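Long-range contacts in ABC transporter sugar binding protein (Xanthomonas axonopodis pv. citri, PDB 3UOR), which probably binds maltose or a related sugar in the periplasm as the solute-binding component of an ABC transporter: residues D205-R210 with A370-L375; G216-A221 with E404-V409; E378-E383 with D410-K415. All coordinates share one frame; numbering follows the deposited sequence.

Contact 1: residues D205-R210 with A370-L375; sequences DDRLLR and ATPKVL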
ATOM      1  N   ASP A 205       4.084 -15.255 -10.185  1.00 35.01           N
ATOM      2  CA  ASP A 205       5.502 -15.219 -10.521  1.00 46.28           C
ATOM      3  C   ASP A 205       5.826 -14.281 -11.651  1.00 50.06           C
ATOM      4  O   ASP A 205       6.971 -13.848 -11.794  1.00 54.13           O
ATOM      5  CB  ASP A 205       5.985 -16.608 -10.918  1.00 57.94           C
ATOM      6  CG  ASP A 205       6.158 -17.510  -9.730  1.00 72.54           C
ATOM      7  OD1 ASP A 205       6.492 -16.978  -8.646  1.00 73.59           O
ATOM      8  OD2 ASP A 205       5.952 -18.736  -9.876  1.00 76.33           O
ATOM      9  N   ASP A 206       4.839 -13.984 -12.483  1.00 39.11           N
ATOM     10  CA  ASP A 206       5.132 -13.111 -13.608  1.00 50.45           C
ATOM     11  C   ASP A 206       4.781 -11.660 -13.290  1.00 46.25           C
ATOM     12  O   ASP A 206       4.155 -11.362 -12.278  1.00 58.41           O
ATOM     13  CB  ASP A 206       4.550 -13.634 -14.946  1.00 51.43           C
ATOM     14  CG  ASP A 206       3.032 -13.654 -14.975  1.00 52.45           C
ATOM     15  OD1 ASP A 206       2.420 -13.403 -13.916  1.00 50.01           O
ATOM     16  OD2 ASP A 206       2.454 -13.912 -16.065  1.00 54.51           O
ATOM     17  N   ARG A 207       5.243 -10.768 -14.147  1.00 35.63           N
ATOM     18  CA  ARG A 207       5.123  -9.336 -13.959  1.00 42.76           C
ATOM     19  C   ARG A 207       3.871  -8.842 -14.715  1.00 38.80           C
ATOM     20  O   ARG A 207       3.503  -9.415 -15.739  1.00 34.00           O
ATOM     21  CB  ARG A 207       6.389  -8.717 -14.539  1.00 55.14           C
ATOM     22  CG  ARG A 207       6.695  -7.290 -14.170  1.00 55.96           C
ATOM     23  CD  ARG A 207       7.990  -6.862 -14.874  1.00 53.26           C
ATOM     24  NE  ARG A 207       8.298  -5.465 -14.621  1.00 47.28           N
ATOM     25  CZ  ARG A 207       8.523  -4.970 -13.413  1.00 45.94           C
ATOM     26  NH1 ARG A 207       8.490  -5.772 -12.356  1.00 55.79           N
ATOM     27  NH2 ARG A 207       8.798  -3.678 -13.261  1.00 54.07           N
ATOM     28  N   LEU A 208       3.213  -7.805 -14.201  1.00 31.06           N
ATOM     29  CA  LEU A 208       2.016  -7.249 -14.834  1.00 31.86           C
ATOM     30  C   LEU A 208       2.296  -6.451 -16.113  1.00 34.40           C
ATOM     31  O   LEU A 208       1.377  -6.175 -16.886  1.00 34.55           O
ATOM     32  CB  LEU A 208       1.240  -6.399 -13.834  1.00 26.86           C
ATOM     33  CG  LEU A 208       0.460  -7.230 -12.818  1.00 30.30           C
ATOM     34  CD1 LEU A 208      -0.194  -6.352 -11.779  1.00 31.41           C
ATOM     35  CD2 LEU A 208      -0.591  -8.083 -13.530  1.00 30.70           C
ATOM     36  N   LEU A 209       3.552  -6.064 -16.339  1.00 36.22           N
ATOM     37  CA  LEU A 209       3.949  -5.451 -17.619  1.00 29.05           C
ATOM     38  C   LEU A 209       5.053  -6.303 -18.218  1.00 38.69           C
ATOM     39  O   LEU A 209       5.630  -7.144 -17.528  1.00 41.16           O
ATOM     40  CB  LEU A 209       4.472  -4.025 -17.407  1.00 27.27           C
ATOM     41  CG  LEU A 209       3.509  -3.041 -16.745  1.00 26.72           C
ATOM     42  CD1 LEU A 209       4.175  -1.668 -16.646  1.00 19.81           C
ATOM     43  CD2 LEU A 209       2.211  -2.962 -17.569  1.00 22.06           C
ATOM     44  N   ARG A 210       5.362  -6.097 -19.487  1.00 35.50           N
ATOM     45  CA  ARG A 210       6.399  -6.900 -20.121  1.00 35.16           C
ATOM     46  C   ARG A 210       7.219  -6.065 -21.077  1.00 39.94           C
ATOM     47  O   ARG A 210       6.846  -4.938 -21.417  1.00 36.00           O
ATOM     48  CB  ARG A 210       5.791  -8.073 -20.888  1.00 34.12           C
ATOM     49  CG  ARG A 210       4.833  -7.618 -22.005  1.00 38.83           C
ATOM     50  CD  ARG A 210       4.112  -8.789 -22.655  1.00 37.73           C
ATOM     51  NE  ARG A 210       3.141  -8.312 -23.627  1.00 39.46           N
ATOM     52  CZ  ARG A 210       3.451  -7.958 -24.867  1.00 42.61           C
ATOM     53  NH1 ARG A 210       4.711  -8.041 -25.275  1.00 41.70           N
ATOM     54  NH2 ARG A 210       2.504  -7.513 -25.694  1.00 40.12           N
ATOM     55  N   ALA A 370       6.913  -4.565  -4.849  1.00 36.23           N
ATOM     56  CA  ALA A 370       6.697  -3.300  -5.540  1.00 38.11           C
ATOM     57  C   ALA A 370       5.957  -3.521  -6.867  1.00 37.94           C
ATOM     58  O   ALA A 370       6.157  -4.533  -7.539  1.00 33.98           O
ATOM     59  CB  ALA A 370       8.025  -2.600  -5.789  1.00 36.90           C
ATOM     60  N   THR A 371       5.094  -2.578  -7.231  1.00 39.22           N
ATOM     61  CA  THR A 371       4.423  -2.595  -8.545  1.00 34.17           C
ATOM     62  C   THR A 371       5.413  -2.076  -9.580  1.00 28.05           C
ATOM     63  O   THR A 371       6.387  -1.404  -9.210  1.00 31.61           O
ATOM     64  CB  THR A 371       3.183  -1.690  -8.523  1.00 29.79           C
ATOM     65  OG1 THR A 371       3.448  -0.542  -7.695  1.00 28.16           O
ATOM     66  CG2 THR A 371       2.005  -2.425  -7.941  1.00 25.96           C
ATOM     67  N   PRO A 372       5.182  -2.367 -10.881  1.00 29.72           N
ATOM     68  CA  PRO A 372       6.139  -1.926 -11.903  1.00 29.33           C
ATOM     69  C   PRO A 372       6.398  -0.429 -11.792  1.00 38.67           C
ATOM     70  O   PRO A 372       5.465   0.307 -11.568  1.00 39.67           O
ATOM     71  CB  PRO A 372       5.437  -2.290 -13.215  1.00 31.02           C
ATOM     72  CG  PRO A 372       4.634  -3.500 -12.842  1.00 28.13           C
ATOM     73  CD  PRO A 372       4.109  -3.193 -11.469  1.00 26.36           C
ATOM     74  N   LYS A 373       7.650   0.005 -11.899  1.00 44.27           N
ATOM     75  CA  LYS A 373       7.986   1.395 -11.604  1.00 47.91           C
ATOM     76  C   LYS A 373       7.896   2.303 -12.823  1.00 53.19           C
ATOM     77  O   LYS A 373       8.888   2.906 -13.231  1.00 63.85           O
ATOM     78  CB  LYS A 373       9.377   1.513 -10.977  1.00 42.88           C
ATOM     79  CG  LYS A 373       9.464   1.054  -9.537  1.00 52.85           C
ATOM     80  CD  LYS A 373      10.250  -0.233  -9.490  1.00 61.47           C
ATOM     81  CE  LYS A 373      10.878  -0.463  -8.138  1.00 43.48           C
ATOM     82  NZ  LYS A 373      12.300  -0.827  -8.363  1.00 43.25           N
ATOM     83  N   VAL A 374       6.700   2.401 -13.389  1.00 40.21           N
ATOM     84  CA  VAL A 374       6.448   3.330 -14.483  1.00 34.30           C
ATOM     85  C   VAL A 374       5.545   4.461 -14.036  1.00 34.87           C
ATOM     86  O   VAL A 374       4.618   4.300 -13.243  1.00 36.50           O
ATOM     87  CB  VAL A 374       5.830   2.629 -15.689  1.00 35.36           C
ATOM     88  CG1 VAL A 374       6.784   1.559 -16.200  1.00 36.68           C
ATOM     89  CG2 VAL A 374       4.470   2.012 -15.319  1.00 30.73           C
ATOM     90  N   LEU A 375       5.866   5.631 -14.543  1.00 38.24           N
ATOM     91  CA  LEU A 375       5.112   6.847 -14.326  1.00 37.52           C
ATOM     92  C   LEU A 375       3.597   6.635 -14.570  1.00 39.95           C
ATOM     93  O   LEU A 375       2.757   7.165 -13.841  1.00 37.56           O
ATOM     94  CB  LEU A 375       5.707   7.876 -15.283  1.00 37.58           C
ATOM     95  CG  LEU A 375       5.208   9.271 -15.434  1.00 56.11           C
ATOM     96  CD1 LEU A 375       6.364  10.064 -16.007  1.00 60.79           C
ATOM     97  CD2 LEU A 375       4.020   9.236 -16.364  1.00 59.86           C
TER

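Contact 2: residues G216-A221 with E404-V409; sequences GNFRGA and ELDQRV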
ATOM      1  N   GLY A 216       1.502  -3.977 -21.767  1.00 30.97           N
ATOM      2  CA  GLY A 216       0.755  -4.618 -20.703  1.00 27.74           C
ATOM      3  C   GLY A 216       0.979  -6.119 -20.777  1.00 32.82           C
ATOM      4  O   GLY A 216       1.225  -6.649 -21.847  1.00 37.22           O
ATOM      5  N   ASN A 217       0.913  -6.802 -19.643  1.00 27.37           N
ATOM      6  CA  ASN A 217       1.042  -8.244 -19.634  1.00 32.35           C
ATOM      7  C   ASN A 217      -0.127  -8.839 -18.898  1.00 37.97           C
ATOM      8  O   ASN A 217       0.021  -9.862 -18.228  1.00 36.83           O
ATOM      9  CB  ASN A 217       2.342  -8.691 -18.953  1.00 32.50           C
ATOM     10  CG  ASN A 217       2.624 -10.171 -19.161  1.00 38.79           C
ATOM     11  OD1 ASN A 217       2.395 -10.704 -20.235  1.00 46.43           O
ATOM     12  ND2 ASN A 217       3.132 -10.835 -18.133  1.00 34.91           N
ATOM     13  N   PHE A 218      -1.291  -8.208 -19.022  1.00 33.42           N
ATOM     14  CA  PHE A 218      -2.485  -8.698 -18.346  1.00 32.01           C
ATOM     15  C   PHE A 218      -3.046  -9.953 -19.005  1.00 35.79           C
ATOM     16  O   PHE A 218      -3.797 -10.717 -18.385  1.00 33.05           O
ATOM     17  CB  PHE A 218      -3.519  -7.582 -18.181  1.00 29.63           C
ATOM     18  CG  PHE A 218      -3.052  -6.478 -17.260  1.00 31.03           C
ATOM     19  CD1 PHE A 218      -3.356  -6.507 -15.909  1.00 33.77           C
ATOM     20  CD2 PHE A 218      -2.271  -5.443 -17.741  1.00 28.97           C
ATOM     21  CE1 PHE A 218      -2.913  -5.508 -15.045  1.00 32.89           C
ATOM     22  CE2 PHE A 218      -1.825  -4.441 -16.897  1.00 26.75           C
ATOM     23  CZ  PHE A 218      -2.143  -4.474 -15.541  1.00 34.13           C
ATOM     24  N   ARG A 219      -2.642 -10.194 -20.248  1.00 32.95           N
ATOM     25  CA  ARG A 219      -2.953 -11.459 -20.909  1.00 34.19           C
ATOM     26  C   ARG A 219      -2.084 -12.623 -20.415  1.00 41.71           C
ATOM     27  O   ARG A 219      -2.290 -13.785 -20.802  1.00 45.31           O
ATOM     28  CB  ARG A 219      -2.799 -11.314 -22.423  1.00 32.65           C
ATOM     29  CG  ARG A 219      -4.020 -10.671 -23.103  1.00 36.58           C
ATOM     30  CD  ARG A 219      -3.730 -10.404 -24.559  1.00 38.24           C
ATOM     31  NE  ARG A 219      -2.683  -9.403 -24.711  1.00 40.65           N
ATOM     32  CZ  ARG A 219      -2.196  -9.019 -25.880  1.00 44.12           C
ATOM     33  NH1 ARG A 219      -2.657  -9.569 -26.999  1.00 45.78           N
ATOM     34  NH2 ARG A 219      -1.244  -8.098 -25.926  1.00 38.14           N
ATOM     35  N   GLY A 220      -1.092 -12.313 -19.588  1.00 38.34           N
ATOM     36  CA  GLY A 220      -0.208 -13.344 -19.048  1.00 39.73           C
ATOM     37  C   GLY A 220      -0.927 -14.288 -18.102  1.00 39.25           C
ATOM     38  O   GLY A 220      -2.019 -13.968 -17.610  1.00 39.03           O
ATOM     39  N   ALA A 221      -0.320 -15.448 -17.843  1.00 38.06           N
ATOM     40  CA  ALA A 221      -0.919 -16.452 -16.953  1.00 33.42           C
ATOM     41  C   ALA A 221      -1.248 -15.923 -15.559  1.00 40.10           C
ATOM     42  O   ALA A 221      -2.284 -16.250 -14.985  1.00 41.85           O
ATOM     43  CB  ALA A 221      -0.021 -17.704 -16.852  1.00 31.42           C
ATOM     44  N   GLU A 404      -8.663  -6.690 -23.819  1.00 31.36           N
ATOM     45  CA  GLU A 404      -9.056  -5.293 -23.841  1.00 35.42           C
ATOM     46  C   GLU A 404      -8.163  -4.494 -22.895  1.00 37.77           C
ATOM     47  O   GLU A 404      -7.726  -3.401 -23.235  1.00 36.13           O
ATOM     48  CB  GLU A 404     -10.520  -5.169 -23.419  1.00 31.26           C
ATOM     49  CG  GLU A 404     -10.992  -3.745 -23.288  1.00 48.64           C
ATOM     50  CD  GLU A 404     -12.495  -3.610 -23.049  1.00 59.81           C
ATOM     51  OE1 GLU A 404     -13.248  -4.612 -23.128  1.00 48.75           O
ATOM     52  OE2 GLU A 404     -12.919  -2.469 -22.782  1.00 71.72           O
ATOM     53  N   LEU A 405      -7.889  -5.044 -21.709  1.00 29.87           N
ATOM     54  CA  LEU A 405      -7.025  -4.352 -20.741  1.00 34.39           C
ATOM     55  C   LEU A 405      -5.650  -4.099 -21.341  1.00 31.11           C
ATOM     56  O   LEU A 405      -5.173  -2.967 -21.324  1.00 34.53           O
ATOM     57  CB  LEU A 405      -6.917  -5.134 -19.430  1.00 25.90           C
ATOM     58  CG  LEU A 405      -6.111  -4.524 -18.285  1.00 31.68           C
ATOM     59  CD1 LEU A 405      -6.531  -3.079 -17.982  1.00 26.45           C
ATOM     60  CD2 LEU A 405      -6.296  -5.392 -17.056  1.00 27.90           C
ATOM     61  N   ASP A 406      -5.024  -5.138 -21.893  1.00 30.63           N
ATOM     62  CA  ASP A 406      -3.762  -4.955 -22.619  1.00 30.38           C
ATOM     63  C   ASP A 406      -3.818  -3.879 -23.723  1.00 38.22           C
ATOM     64  O   ASP A 406      -2.863  -3.098 -23.881  1.00 28.92           O
ATOM     65  CB  ASP A 406      -3.219  -6.285 -23.173  1.00 28.47           C
ATOM     66  CG  ASP A 406      -2.338  -7.021 -22.153  1.00 34.49           C
ATOM     67  OD1 ASP A 406      -1.996  -6.413 -21.107  1.00 32.84           O
ATOM     68  OD2 ASP A 406      -1.971  -8.190 -22.401  1.00 40.36           O
ATOM     69  N   GLN A 407      -4.916  -3.834 -24.481  1.00 32.66           N
ATOM     70  CA  GLN A 407      -5.074  -2.792 -25.488  1.00 31.09           C
ATOM     71  C   GLN A 407      -5.038  -1.425 -24.834  1.00 30.57           C
ATOM     72  O   GLN A 407      -4.332  -0.552 -25.295  1.00 35.00           O
ATOM     73  CB  GLN A 407      -6.382  -2.926 -26.282  1.00 31.48           C
ATOM     74  CG  GLN A 407      -6.435  -4.086 -27.250  1.00 52.29           C
ATOM     75  CD  GLN A 407      -7.736  -4.100 -28.053  1.00 67.44           C
ATOM     76  OE1 GLN A 407      -8.427  -5.125 -28.133  1.00 67.39           O
ATOM     77  NE2 GLN A 407      -8.081  -2.948 -28.640  1.00 68.99           N
ATOM     78  N   ARG A 408      -5.814  -1.230 -23.772  1.00 28.55           N
ATOM     79  CA  ARG A 408      -5.813   0.061 -23.081  1.00 29.80           C
ATOM     80  C   ARG A 408      -4.418   0.363 -22.525  1.00 31.64           C
ATOM     81  O   ARG A 408      -3.920   1.481 -22.641  1.00 34.18           O
ATOM     82  CB  ARG A 408      -6.852   0.086 -21.951  1.00 31.01           C
ATOM     83  CG  ARG A 408      -8.322  -0.058 -22.430  1.00 43.58           C
ATOM     84  CD  ARG A 408      -8.699   1.004 -23.490  1.00 55.17           C
ATOM     85  NE  ARG A 408      -9.422   0.386 -24.604  1.00 71.62           N
ATOM     86  CZ  ARG A 408      -8.974   0.323 -25.853  1.00 72.53           C
ATOM     87  NH1 ARG A 408      -7.822   0.874 -26.169  1.00 72.26           N
ATOM     88  NH2 ARG A 408      -9.686  -0.280 -26.791  1.00 85.39           N
ATOM     89  N   VAL A 409      -3.776  -0.635 -21.931  1.00 29.71           N
ATOM     90  CA  VAL A 409      -2.476  -0.391 -21.294  1.00 30.30           C
ATOM     91  C   VAL A 409      -1.403  -0.090 -22.346  1.00 28.07           C
ATOM     92  O   VAL A 409      -0.595   0.811 -22.174  1.00 36.64           O
ATOM     93  CB  VAL A 409      -2.067  -1.550 -20.362  1.00 31.88           C
ATOM     94  CG1 VAL A 409      -0.633  -1.345 -19.809  1.00 24.07           C
ATOM     95  CG2 VAL A 409      -3.089  -1.669 -19.214  1.00 26.26           C
TER

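Contact 3: residues E378-E383 with D410-K415; sequences ERIVQE and DEILAK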
ATOM      1  N   GLU A 378      -0.421   4.486 -12.128  1.00 31.81           N
ATOM      2  CA  GLU A 378      -1.735   4.793 -11.573  1.00 40.01           C
ATOM      3  C   GLU A 378      -2.846   4.730 -12.620  1.00 37.75           C
ATOM      4  O   GLU A 378      -3.912   4.199 -12.344  1.00 41.37           O
ATOM      5  CB  GLU A 378      -1.748   6.150 -10.877  1.00 46.69           C
ATOM      6  CG  GLU A 378      -1.194   6.081  -9.461  1.00 71.73           C
ATOM      7  CD  GLU A 378      -1.491   7.338  -8.650  1.00 89.51           C
ATOM      8  OE1 GLU A 378      -0.974   8.423  -9.002  1.00 85.03           O
ATOM      9  OE2 GLU A 378      -2.245   7.234  -7.656  1.00 99.45           O
ATOM     10  N   ARG A 379      -2.599   5.259 -13.816  1.00 29.55           N
ATOM     11  CA  ARG A 379      -3.561   5.141 -14.908  1.00 33.76           C
ATOM     12  C   ARG A 379      -3.835   3.664 -15.207  1.00 33.37           C
ATOM     13  O   ARG A 379      -4.970   3.241 -15.364  1.00 37.70           O
ATOM     14  CB  ARG A 379      -3.032   5.823 -16.170  1.00 33.28           C
ATOM     15  CG  ARG A 379      -3.009   7.347 -16.092  1.00 49.58           C
ATOM     16  CD  ARG A 379      -2.093   7.958 -17.159  1.00 55.83           C
ATOM     17  NE  ARG A 379      -2.707   7.970 -18.488  1.00 66.75           N
ATOM     18  CZ  ARG A 379      -2.020   8.097 -19.623  1.00 69.75           C
ATOM     19  NH1 ARG A 379      -0.692   8.204 -19.576  1.00 63.92           N
ATOM     20  NH2 ARG A 379      -2.656   8.108 -20.802  1.00 68.23           N
ATOM     21  N   ILE A 380      -2.778   2.877 -15.265  1.00 30.35           N
ATOM     22  CA  ILE A 380      -2.920   1.466 -15.559  1.00 31.71           C
ATOM     23  C   ILE A 380      -3.850   0.737 -14.580  1.00 32.01           C
ATOM     24  O   ILE A 380      -4.751   0.011 -15.013  1.00 34.30           O
ATOM     25  CB  ILE A 380      -1.537   0.800 -15.670  1.00 28.17           C
ATOM     26  CG1 ILE A 380      -0.856   1.303 -16.945  1.00 29.88           C
ATOM     27  CG2 ILE A 380      -1.665  -0.717 -15.662  1.00 27.13           C
ATOM     28  CD1 ILE A 380       0.654   1.046 -17.003  1.00 24.85           C
ATOM     29  N   VAL A 381      -3.679   0.937 -13.273  1.00 33.77           N
ATOM     30  CA  VAL A 381      -4.537   0.210 -12.341  1.00 34.13           C
ATOM     31  C   VAL A 381      -5.953   0.715 -12.363  1.00 32.56           C
ATOM     32  O   VAL A 381      -6.855  -0.051 -12.064  1.00 36.36           O
ATOM     33  CB  VAL A 381      -4.042   0.131 -10.862  1.00 33.67           C
ATOM     34  CG1 VAL A 381      -2.783  -0.663 -10.765  1.00 36.01           C
ATOM     35  CG2 VAL A 381      -3.887   1.490 -10.264  1.00 26.35           C
ATOM     36  N   GLN A 382      -6.159   1.988 -12.697  1.00 33.38           N
ATOM     37  CA  GLN A 382      -7.516   2.467 -12.920  1.00 30.32           C
ATOM     38  C   GLN A 382      -8.191   1.713 -14.068  1.00 38.50           C
ATOM     39  O   GLN A 382      -9.346   1.337 -13.949  1.00 41.89           O
ATOM     40  CB  GLN A 382      -7.575   3.981 -13.157  1.00 41.37           C
ATOM     41  CG  GLN A 382      -7.307   4.833 -11.895  1.00 49.04           C
ATOM     42  CD  GLN A 382      -8.022   4.309 -10.638  1.00 60.37           C
ATOM     43  OE1 GLN A 382      -9.145   3.797 -10.705  1.00 70.37           O
ATOM     44  NE2 GLN A 382      -7.369   4.445  -9.487  1.00 55.68           N
ATOM     45  N   GLU A 383      -7.494   1.501 -15.182  1.00 31.21           N
ATOM     46  CA  GLU A 383      -8.068   0.683 -16.261  1.00 28.61           C
ATOM     47  C   GLU A 383      -8.342  -0.736 -15.761  1.00 35.05           C
ATOM     48  O   GLU A 383      -9.396  -1.294 -16.027  1.00 31.78           O
ATOM     49  CB  GLU A 383      -7.149   0.612 -17.478  1.00 25.36           C
ATOM     50  CG  GLU A 383      -6.919   1.959 -18.155  1.00 40.78           C
ATOM     51  CD  GLU A 383      -8.205   2.524 -18.737  1.00 40.72           C
ATOM     52  OE1 GLU A 383      -9.039   1.727 -19.211  1.00 44.32           O
ATOM     53  OE2 GLU A 383      -8.371   3.751 -18.705  1.00 47.27           O
ATOM     54  N   ASP A 410      -1.447  -0.805 -23.463  1.00 27.45           N
ATOM     55  CA  ASP A 410      -0.549  -0.534 -24.578  1.00 28.79           C
ATOM     56  C   ASP A 410      -0.675   0.893 -25.117  1.00 34.90           C
ATOM     57  O   ASP A 410       0.334   1.490 -25.506  1.00 35.71           O
ATOM     58  CB  ASP A 410      -0.758  -1.573 -25.690  1.00 30.81           C
ATOM     59  CG  ASP A 410      -0.243  -2.951 -25.289  1.00 34.96           C
ATOM     60  OD1 ASP A 410       0.363  -3.048 -24.213  1.00 34.88           O
ATOM     61  OD2 ASP A 410      -0.417  -3.925 -26.042  1.00 40.11           O
ATOM     62  N   GLU A 411      -1.895   1.442 -25.137  1.00 28.30           N
ATOM     63  CA  GLU A 411      -2.077   2.858 -25.491  1.00 27.31           C
ATOM     64  C   GLU A 411      -1.485   3.775 -24.435  1.00 30.06           C
ATOM     65  O   GLU A 411      -0.739   4.717 -24.748  1.00 26.88           O
ATOM     66  CB  GLU A 411      -3.563   3.187 -25.711  1.00 29.54           C
ATOM     67  CG  GLU A 411      -4.168   2.304 -26.758  1.00 34.96           C
ATOM     68  CD  GLU A 411      -5.661   2.504 -26.917  1.00 44.10           C
ATOM     69  OE1 GLU A 411      -6.273   3.119 -26.012  1.00 38.46           O
ATOM     70  OE2 GLU A 411      -6.207   2.030 -27.950  1.00 46.51           O
ATOM     71  N   ILE A 412      -1.803   3.507 -23.173  1.00 28.81           N
ATOM     72  CA  ILE A 412      -1.230   4.306 -22.081  1.00 31.70           C
ATOM     73  C   ILE A 412       0.309   4.347 -22.155  1.00 27.51           C
ATOM     74  O   ILE A 412       0.937   5.398 -21.957  1.00 30.17           O
ATOM     75  CB  ILE A 412      -1.719   3.785 -20.712  1.00 36.39           C
ATOM     76  CG1 ILE A 412      -3.215   4.083 -20.553  1.00 37.62           C
ATOM     77  CG2 ILE A 412      -0.912   4.402 -19.591  1.00 26.38           C
ATOM     78  CD1 ILE A 412      -3.886   3.318 -19.465  1.00 37.91           C
ATOM     79  N   LEU A 413       0.912   3.216 -22.503  1.00 27.10           N
ATOM     80  CA  LEU A 413       2.373   3.108 -22.527  1.00 31.62           C
ATOM     81  C   LEU A 413       2.981   3.556 -23.849  1.00 36.53           C
ATOM     82  O   LEU A 413       4.185   3.419 -24.051  1.00 32.64           O
ATOM     83  CB  LEU A 413       2.802   1.662 -22.230  1.00 28.88           C
ATOM     84  CG  LEU A 413       2.486   1.153 -20.812  1.00 36.15           C
ATOM     85  CD1 LEU A 413       2.720  -0.349 -20.682  1.00 31.72           C
ATOM     86  CD2 LEU A 413       3.320   1.910 -19.796  1.00 29.19           C
ATOM     87  N   ALA A 414       2.162   4.091 -24.753  1.00 28.12           N
ATOM     88  CA  ALA A 414       2.652   4.394 -26.091  1.00 25.86           C
ATOM     89  C   ALA A 414       3.800   5.383 -26.095  1.00 30.35           C
ATOM     90  O   ALA A 414       4.727   5.230 -26.873  1.00 28.43           O
ATOM     91  CB  ALA A 414       1.515   4.918 -26.995  1.00 26.13           C
ATOM     92  N   LYS A 415       3.722   6.436 -25.283  1.00 31.85           N
ATOM     93  CA  LYS A 415       4.794   7.438 -25.294  1.00 32.89           C
ATOM     94  C   LYS A 415       6.093   6.826 -24.743  1.00 35.66           C
ATOM     95  O   LYS A 415       7.167   6.958 -25.335  1.00 32.68           O
ATOM     96  CB  LYS A 415       4.401   8.648 -24.467  1.00 32.76           C
ATOM     97  CG  LYS A 415       5.468   9.718 -24.405  1.00 34.80           C
ATOM     98  CD  LYS A 415       4.967  10.872 -23.550  1.00 47.88           C
ATOM     99  CE  LYS A 415       5.958  12.016 -23.514  1.00 71.05           C
ATOM    100  NZ  LYS A 415       5.380  13.222 -22.834  1.00 83.92           N
TER

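Contact 1: residues D205-R210 with A370-L375
The guanidinium of Arg-207 has Pro-372 over one of its faces. Pro-372 CG stands 4.1 Å above the plane, over its centre. Arg-207 NH2 comes within 3.5 Å of Pro-372 CA and is almost as close to CB. Lys-373 N meets the same group obliquely. The NE edge faces elsewhere and makes a salt bridge with Asp-213. The planar cation therefore gives the proline ring a flat surface to rest on, while its charge is met by an acid outside the contact. Arg-207 gets there as a long arm. CG is anti to the backbone N (chi1 -165°) and the chain stays extended as far as NE. The arginine and the proline lie alongside each other, running antiparallel.

Next to the arginine the contact is apolar. Leu-209 CD1 touches Pro-372 CB at 3.7 Å. The same methyl meets Val-374 CG2 at 3.9 Å, these two side chains meeting tip to tip. No hydrogen bond crosses between the segments, so they are joined by van der Waals packing.

The bend at Lys-373 lets Pro-372 and Val-374 face the same way. Lys-373 is the centre of an inverse gamma turn, closed by a weak bond of 3.0 Å from Val-374 N to Pro-372 O. Its CB points away from 205-210, and NZ bonds to the carbonyl oxygen of Leu-130.

The contact joins the short strand 209-210, with the loop leading into it, to the loop before helix 377-394. Trp-377 of that helix touches both Leu-208 and Pro-372. Helix 195-202 packs against Leu-208 and Thr-371 through Leu-198.

Contact 2: residues G216-A221 with E404-V409
Asp-406 OD2 is gripped by two donors of one residue, Arg-219 N and Arg-219 NE. The motif is a type I beta turn, Asn-217 to Gly-220, bound by a carboxylate from helix 398-412. The bond from Arg-219 NE to Asp-406 OD2 is a salt bridge of 2.7 Å and nearly straight, at 170°. It uses the anti lone pair of OD2 and lies in the guanidinium plane. The bond from Arg-219 N to Asp-406 OD2 is 3.0 Å and comes from above the carboxylate plane. The other oxygen serves the residue before. Phe-218 N binds Asp-406 OD1 at 2.8 Å, on the syn side and somewhat out of plane.

The backbone N-H groups of Phe-218 and Arg-219 and the side chain of Arg-219 thus hold a buried carboxylate. These three bonds restrict its rotation and would be expected to favour its charged form. The Arg-219 chain bends at chi3 (-66°), which lets NE and the backbone N both reach Asp-406 OD2. The turn is closed by its own bond, Gly-220 N to Asn-217 O. Gly-220 is also the N-cap of helix 221-235, so the turn that Asp-406 binds leads directly into that helix.

Beside the polar cluster, Leu-405 lies over one face of the Phe-218 ring. Leu-405 CG makes a CH-pi contact 4.1 Å from the ring centroid. The methyl Leu-405 CD2 is tighter, 3.3 Å from Phe-218 CD1. Asp-406 OD1 sits at the ring edge. Ile-380 of helix 377-394 also touches Phe-218. Val-409 completes the helix side: its CG1 lies 3.7 Å from Gly-216 CA, and its CG2 is 3.8 Å from Phe-218 CE2.

Contact 3: residues E378-E383 with D410-K415
Ile-412 carries this contact, and its rotamer (chi1 -69°) parts its two branches. CG2, anti to the backbone N, is sent to Arg-379 and Ile-380. CG1, anti to the carbonyl carbon, carries CD1 to Glu-383. All three partners lie on helix 377-394. Arg-379 bends at chi3 (77°), and this brings its guanidinium above the isoleucine. Glu-383 CG is set beside the backbone N by chi1 (-64°) and so meets Ile-412 CD1, while a bend at chi2 turns the carboxylate.

The methyl Ile-412 CG2 lies over the centre of the Arg-379 guanidinium, nearest to Arg-379 NH1 at 3.8 Å. The two side chains run antiparallel alongside each other. This is flat packing of a cation on a methyl group, at an exposed residue on the border of the contact. At the far end of the isoleucine, CD1 meets Glu-383 CG at 3.6 Å. The aliphatic part of the glutamate does the touching there, not its carboxylate.

On the buried side the packing is fully apolar. Ile-380 CG1 is 4.1 Å from Ile-412 CG2, the two side chains crossing at a slant. Ile-380 CD1 meets Leu-413 CD2 at 4.0 Å, and here the side chains lie nearly perpendicular. Ile-380 and Leu-413 are buried, so the contact runs from a charged outer margin to a hydrophobic inner one. No hydrogen bond joins the segments.

The arrangement is a helical hairpin. Helices 377-394 and 398-412 follow each other in the chain and run roughly antiparallel, and the contact joins the start of the first to the end of the second, where the chain passes on into helix 414-422. Glu-376, just before the first helix, touches Ile-412 and Leu-413. On the inner side Ile-380 also packs on Val-409 of helix 398-412.

From the N terminus, the chain first passes 205-210 and then 216-221, joined by the short antiparallel pair of strands 209-210 and 215-216. Contact 1 closes a loop of 159 residues at 370-375. Contact 2 opens inside that loop and closes after it, at 404-409, so the two cross. Contact 3 opens at 378-383, once contact 1 has closed, and ends at 410-415. It crosses contact 2 and is in series with contact 1. Direct bonds join neighbours: Asn-217 binds the backbone of Arg-207 and Leu-208, and Asp-410 OD1 binds Gly-216 N. Together they tie the strand pair to the C-terminal helices.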